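Local coordinates for DspB (Aggregatibacter actinomycetemcomitans, PDB 1YHT), which probably hydrolyses the N-acetylglucosamine polymer of bacterial biofilms, acting as a family 20 beta-hexosaminidase that releases cells from the matrix, at residues Ile279-Ser288 and Ala336-Thr346. Numbering follows the deposited sequence.
Sequences IVPKASPTFS and ALKDETIQKNT
Leu337 reaches across to Phe287 and sets its CD1 methyl over one face of the ring, a CH-pi contact 4.0 Å from CD1 to the ring centroid and 15° off the normal; the flat ring offers a broad seat for a methyl. The same methyl meets Pro281 CB at 3.6 Å, while Leu337 CG packs on Ala283 CB; a branched leucine suits this place because its fork can touch a ring, a proline and an alanine together, and Ala283 is small enough to let its backbone come close. The Phe287 ring is turned to Leu337 with CG anti to the backbone N (chi1 166°), and its CE2 also lies 3.7 Å from Asn345 CB, the ring and amide planes being 58° apart. Beyond the ring, Asn345 supplies both an acceptor and a donor: Ser288 OG donates to OD1 (2.8 Å), as does a water, and ND2 donates to Thr341 O (2.9 Å), one turn back, fixing the amide's rotation. A second water bridges Ala283 N and Ala336 N. The loop after strand 278-279 and the start of helix 287-301 thus pack on the approach to helix 339-358, the last of the TIM barrel, and on its first two turns, while Pro281, Ile342 and Thr346 also rest on Ile329 of strand 324-329.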
ATOM      1  N   ILE A 279      -5.542  -2.229  10.891  1.00 10.43           N
ATOM      2  CA  ILE A 279      -6.177  -3.390  11.491  1.00 10.73           C
ATOM      3  C   ILE A 279      -5.617  -4.635  10.799  1.00 10.30           C
ATOM      4  O   ILE A 279      -5.444  -4.658   9.560  1.00 10.57           O
ATOM      5  CB  ILE A 279      -7.765  -3.286  11.495  1.00 10.20           C
ATOM      6  CG1 ILE A 279      -8.365  -4.477  12.241  1.00 12.21           C
ATOM      7  CG2 ILE A 279      -8.320  -3.205  10.074  1.00 10.75           C
ATOM      8  CD1 ILE A 279      -9.789  -4.211  12.766  1.00 13.08           C
ATOM      9  N   VAL A 280      -5.356  -5.676  11.594  1.00  9.62           N
ATOM     10  CA  VAL A 280      -4.833  -6.942  11.123  1.00 10.57           C
ATOM     11  C   VAL A 280      -5.821  -8.059  11.517  1.00 11.53           C
ATOM     12  O   VAL A 280      -5.692  -8.725  12.564  1.00 11.08           O
ATOM     13  CB  VAL A 280      -3.373  -7.202  11.660  1.00 12.00           C
ATOM     14  CG1 VAL A 280      -2.703  -8.329  10.906  1.00 11.17           C
ATOM     15  CG2 VAL A 280      -2.500  -5.888  11.545  1.00 11.52           C
ATOM     16  N   PRO A 281      -6.837  -8.256  10.688  1.00 11.51           N
ATOM     17  CA  PRO A 281      -7.835  -9.231  11.092  1.00 12.59           C
ATOM     18  C   PRO A 281      -7.289 -10.636  11.312  1.00 13.02           C
ATOM     19  O   PRO A 281      -6.449 -11.156  10.554  1.00 11.41           O
ATOM     20  CB  PRO A 281      -8.856  -9.190   9.948  1.00 11.95           C
ATOM     21  CG  PRO A 281      -8.670  -7.816   9.375  1.00 11.88           C
ATOM     22  CD  PRO A 281      -7.199  -7.615   9.418  1.00 11.21           C
ATOM     23  N   LYS A 282      -7.789 -11.216  12.396  1.00 15.05           N
ATOM     24  CA  LYS A 282      -7.440 -12.562  12.794  1.00 16.31           C
ATOM     25  C   LYS A 282      -8.675 -13.204  13.410  1.00 17.03           C
ATOM     26  O   LYS A 282      -9.299 -12.636  14.300  1.00 16.24           O
ATOM     27  CB  LYS A 282      -6.273 -12.507  13.778  1.00 16.69           C
ATOM     28  CG  LYS A 282      -5.766 -13.858  14.233  1.00 18.56           C
ATOM     29  CD  LYS A 282      -4.463 -13.693  15.021  1.00 19.40           C
ATOM     30  CE  LYS A 282      -4.219 -14.863  15.927  1.00 23.34           C
ATOM     31  NZ  LYS A 282      -3.913 -16.077  15.179  1.00 24.83           N
ATOM     32  N   ALA A 283      -9.034 -14.386  12.911  1.00 18.48           N
ATOM     33  CA  ALA A 283     -10.152 -15.132  13.461  1.00 19.42           C
ATOM     34  C   ALA A 283      -9.850 -15.480  14.929  1.00 20.40           C
ATOM     35  O   ALA A 283      -8.751 -15.878  15.264  1.00 20.25           O
ATOM     36  CB  ALA A 283     -10.389 -16.387  12.666  1.00 19.71           C
ATOM     37  N   SER A 284     -10.857 -15.326  15.784  1.00 21.33           N
ATOM     38  CA  SER A 284     -10.744 -15.559  17.212  1.00 21.59           C
ATOM     39  C   SER A 284     -12.130 -15.393  17.774  1.00 22.84           C
ATOM     40  O   SER A 284     -13.001 -14.813  17.109  1.00 21.75           O
ATOM     41  CB  SER A 284      -9.849 -14.540  17.908  1.00 22.18           C
ATOM     42  OG  SER A 284     -10.554 -13.342  18.214  1.00 21.13           O
ATOM     43  N   PRO A 285     -12.342 -15.887  19.017  1.00 24.66           N
ATOM     44  CA  PRO A 285     -13.616 -15.650  19.710  1.00 25.17           C
ATOM     45  C   PRO A 285     -14.011 -14.167  19.836  1.00 25.26           C
ATOM     46  O   PRO A 285     -15.198 -13.884  19.966  1.00 25.97           O
ATOM     47  CB  PRO A 285     -13.380 -16.235  21.115  1.00 25.72           C
ATOM     48  CG  PRO A 285     -12.272 -17.241  20.936  1.00 26.58           C
ATOM     49  CD  PRO A 285     -11.395 -16.694  19.821  1.00 25.12           C
ATOM     50  N   THR A 286     -13.052 -13.236  19.829  1.00 24.59           N
ATOM     51  CA  THR A 286     -13.401 -11.800  20.044  1.00 24.38           C
ATOM     52  C   THR A 286     -13.200 -10.894  18.808  1.00 23.23           C
ATOM     53  O   THR A 286     -13.123  -9.666  18.942  1.00 23.42           O
ATOM     54  CB  THR A 286     -12.599 -11.165  21.199  1.00 24.00           C
ATOM     55  OG1 THR A 286     -11.200 -11.233  20.898  1.00 23.83           O
ATOM     56  CG2 THR A 286     -12.900 -11.865  22.545  1.00 27.41           C
ATOM     57  N   PHE A 287     -13.104 -11.482  17.620  1.00 22.42           N
ATOM     58  CA  PHE A 287     -12.717 -10.692  16.434  1.00 21.27           C
ATOM     59  C   PHE A 287     -13.731  -9.588  16.159  1.00 20.66           C
ATOM     60  O   PHE A 287     -13.398  -8.435  15.993  1.00 19.06           O
ATOM     61  CB  PHE A 287     -12.545 -11.581  15.208  1.00 21.16           C
ATOM     62  CG  PHE A 287     -12.492 -10.820  13.943  1.00 18.73           C
ATOM     63  CD1 PHE A 287     -11.449  -9.942  13.702  1.00 18.18           C
ATOM     64  CD2 PHE A 287     -13.516 -10.924  13.013  1.00 20.14           C
ATOM     65  CE1 PHE A 287     -11.404  -9.196  12.535  1.00 19.56           C
ATOM     66  CE2 PHE A 287     -13.475 -10.183  11.827  1.00 17.44           C
ATOM     67  CZ  PHE A 287     -12.439  -9.333  11.586  1.00 18.30           C
ATOM     68  N   SER A 288     -14.989  -9.976  16.145  1.00 21.27           N
ATOM     69  CA  SER A 288     -16.064  -9.065  15.839  1.00 21.70           C
ATOM     70  C   SER A 288     -16.257  -7.961  16.918  1.00 21.47           C
ATOM     71  O   SER A 288     -16.461  -6.784  16.594  1.00 21.24           O
ATOM     72  CB  SER A 288     -17.305  -9.911  15.566  1.00 21.96           C
ATOM     73  OG  SER A 288     -18.443  -9.100  15.478  1.00 27.76           O
ATOM     74  N   ALA A 336      -7.992 -17.736   8.477  1.00 13.46           N
ATOM     75  CA  ALA A 336      -9.219 -18.441   8.808  1.00 14.01           C
ATOM     76  C   ALA A 336     -10.454 -17.567   8.679  1.00 13.94           C
ATOM     77  O   ALA A 336     -11.545 -17.982   9.043  1.00 14.62           O
ATOM     78  CB  ALA A 336      -9.112 -19.012  10.227  1.00 14.90           C
ATOM     79  N   LEU A 337     -10.317 -16.358   8.136  1.00 13.54           N
ATOM     80  CA  LEU A 337     -11.472 -15.496   7.933  1.00 12.92           C
ATOM     81  C   LEU A 337     -11.810 -15.361   6.462  1.00 13.81           C
ATOM     82  O   LEU A 337     -10.906 -15.265   5.608  1.00 13.32           O
ATOM     83  CB  LEU A 337     -11.207 -14.093   8.474  1.00 13.10           C
ATOM     84  CG  LEU A 337     -11.098 -13.807   9.969  1.00 11.65           C
ATOM     85  CD1 LEU A 337     -10.528 -12.403  10.127  1.00 12.07           C
ATOM     86  CD2 LEU A 337     -12.469 -13.905  10.589  1.00 12.04           C
ATOM     87  N   LYS A 338     -13.109 -15.307   6.169  1.00 12.53           N
ATOM     88  CA  LYS A 338     -13.566 -15.007   4.839  1.00 13.48           C
ATOM     89  C   LYS A 338     -13.560 -13.515   4.539  1.00 13.22           C
ATOM     90  O   LYS A 338     -13.776 -12.680   5.418  1.00 12.55           O
ATOM     91  CB  LYS A 338     -14.983 -15.509   4.637  1.00 14.40           C
ATOM     92  CG  LYS A 338     -15.056 -17.031   4.690  1.00 18.45           C
ATOM     93  CD  LYS A 338     -14.369 -17.635   3.447  1.00 22.40           C
ATOM     94  CE  LYS A 338     -14.816 -19.087   3.219  1.00 24.12           C
ATOM     95  NZ  LYS A 338     -13.885 -20.055   3.863  1.00 28.04           N
ATOM     96  N   ASP A 339     -13.323 -13.217   3.269  1.00 11.55           N
ATOM     97  CA  ASP A 339     -13.302 -11.860   2.778  1.00 12.35           C
ATOM     98  C   ASP A 339     -14.554 -11.085   3.235  1.00 12.11           C
ATOM     99  O   ASP A 339     -14.452 -10.017   3.811  1.00 11.86           O
ATOM    100  CB  ASP A 339     -13.048 -11.835   1.231  1.00 11.47           C
ATOM    101  CG  ASP A 339     -14.034 -12.634   0.428  1.00 12.86           C
ATOM    102  OD1 ASP A 339     -14.961 -13.247   1.005  1.00  9.53           O
ATOM    103  OD2 ASP A 339     -13.869 -12.652  -0.837  1.00 11.08           O
ATOM    104  N   GLU A 340     -15.732 -11.656   3.031  1.00 11.99           N
ATOM    105  CA  GLU A 340     -16.965 -10.988   3.449  1.00 13.19           C
ATOM    106  C   GLU A 340     -17.057 -10.754   4.966  1.00 12.09           C
ATOM    107  O   GLU A 340     -17.539  -9.725   5.393  1.00 12.17           O
ATOM    108  CB  GLU A 340     -18.183 -11.752   2.900  1.00 14.14           C
ATOM    109  CG  GLU A 340     -19.509 -11.222   3.373  1.00 18.58           C
ATOM    110  CD  GLU A 340     -19.841  -9.785   2.955  1.00 24.98           C
ATOM    111  OE1 GLU A 340     -19.103  -9.136   2.159  1.00 26.82           O
ATOM    112  OE2 GLU A 340     -20.896  -9.291   3.454  1.00 31.38           O
ATOM    113  N   THR A 341     -16.552 -11.671   5.787  1.00 11.84           N
ATOM    114  CA  THR A 341     -16.543 -11.465   7.257  1.00 11.75           C
ATOM    115  C   THR A 341     -15.659 -10.268   7.600  1.00 11.87           C
ATOM    116  O   THR A 341     -16.011  -9.410   8.453  1.00 10.97           O
ATOM    117  CB  THR A 341     -16.022 -12.702   7.965  1.00 12.36           C
ATOM    118  OG1 THR A 341     -16.869 -13.793   7.647  1.00 15.64           O
ATOM    119  CG2 THR A 341     -15.937 -12.553   9.489  1.00 13.68           C
ATOM    120  N   ILE A 342     -14.507 -10.197   6.942  1.00 10.75           N
ATOM    121  CA  ILE A 342     -13.600  -9.063   7.167  1.00 10.24           C
ATOM    122  C   ILE A 342     -14.273  -7.738   6.797  1.00 10.20           C
ATOM    123  O   ILE A 342     -14.227  -6.726   7.542  1.00 10.47           O
ATOM    124  CB  ILE A 342     -12.298  -9.210   6.363  1.00  9.63           C
ATOM    125  CG1 ILE A 342     -11.491 -10.394   6.894  1.00 10.37           C
ATOM    126  CG2 ILE A 342     -11.477  -7.865   6.440  1.00  8.90           C
ATOM    127  CD1 ILE A 342     -10.466 -10.918   5.905  1.00  9.59           C
ATOM    128  N   GLN A 343     -14.859  -7.713   5.611  1.00 10.79           N
ATOM    129  CA  GLN A 343     -15.533  -6.524   5.151  1.00 10.74           C
ATOM    130  C   GLN A 343     -16.663  -6.095   6.102  1.00 11.68           C
ATOM    131  O   GLN A 343     -16.732  -4.925   6.494  1.00 12.36           O
ATOM    132  CB  GLN A 343     -16.065  -6.770   3.754  1.00 11.09           C
ATOM    133  CG  GLN A 343     -16.637  -5.548   3.044  1.00 11.60           C
ATOM    134  CD  GLN A 343     -18.125  -5.306   3.332  1.00 15.02           C
ATOM    135  OE1 GLN A 343     -18.927  -6.224   3.378  1.00 14.88           O
ATOM    136  NE2 GLN A 343     -18.469  -4.060   3.538  1.00 10.92           N
ATOM    137  N   LYS A 344     -17.554  -7.013   6.461  1.00 11.53           N
ATOM    138  CA  LYS A 344     -18.692  -6.630   7.314  1.00 12.52           C
ATOM    139  C   LYS A 344     -18.240  -6.132   8.684  1.00 12.48           C
ATOM    140  O   LYS A 344     -18.797  -5.177   9.211  1.00 12.35           O
ATOM    141  CB  LYS A 344     -19.709  -7.766   7.458  1.00 13.09           C
ATOM    142  CG  LYS A 344     -19.187  -8.986   8.161  1.00 17.81           C
ATOM    143  CD  LYS A 344     -20.320 -10.098   8.396  1.00 24.21           C
ATOM    144  CE  LYS A 344     -20.610 -10.992   7.165  1.00 28.67           C
ATOM    145  NZ  LYS A 344     -19.802 -12.337   7.094  1.00 30.79           N
ATOM    146  N   ASN A 345     -17.207  -6.767   9.239  1.00 12.38           N
ATOM    147  CA  ASN A 345     -16.725  -6.385  10.573  1.00 12.99           C
ATOM    148  C   ASN A 345     -15.882  -5.111  10.639  1.00 12.35           C
ATOM    149  O   ASN A 345     -15.738  -4.534  11.729  1.00 12.78           O
ATOM    150  CB  ASN A 345     -16.035  -7.548  11.253  1.00 11.49           C
ATOM    151  CG  ASN A 345     -17.040  -8.567  11.796  1.00 15.72           C
ATOM    152  OD1 ASN A 345     -17.594  -8.374  12.884  1.00 21.04           O
ATOM    153  ND2 ASN A 345     -17.292  -9.636  11.032  1.00 11.00           N
ATOM    154  N   THR A 346     -15.297  -4.696   9.516  1.00 11.52           N
ATOM    155  CA  THR A 346     -14.453  -3.478   9.506  1.00 10.65           C
ATOM    156  C   THR A 346     -15.212  -2.250   9.030  1.00 10.55           C
ATOM    157  O   THR A 346     -14.673  -1.158   9.008  1.00 10.59           O
ATOM    158  CB  THR A 346     -13.168  -3.658   8.630  1.00 11.04           C
ATOM    159  OG1 THR A 346     -13.516  -4.128   7.328  1.00  9.24           O
ATOM    160  CG2 THR A 346     -12.231  -4.691   9.290  1.00  9.09           C
TER
HETATM  161  O   HOH W   1      -7.299 -15.901  10.890  1.00 10.40           O
HETATM  162  O   HOH W   2     -17.725  -6.043  14.516  1.00 14.49           O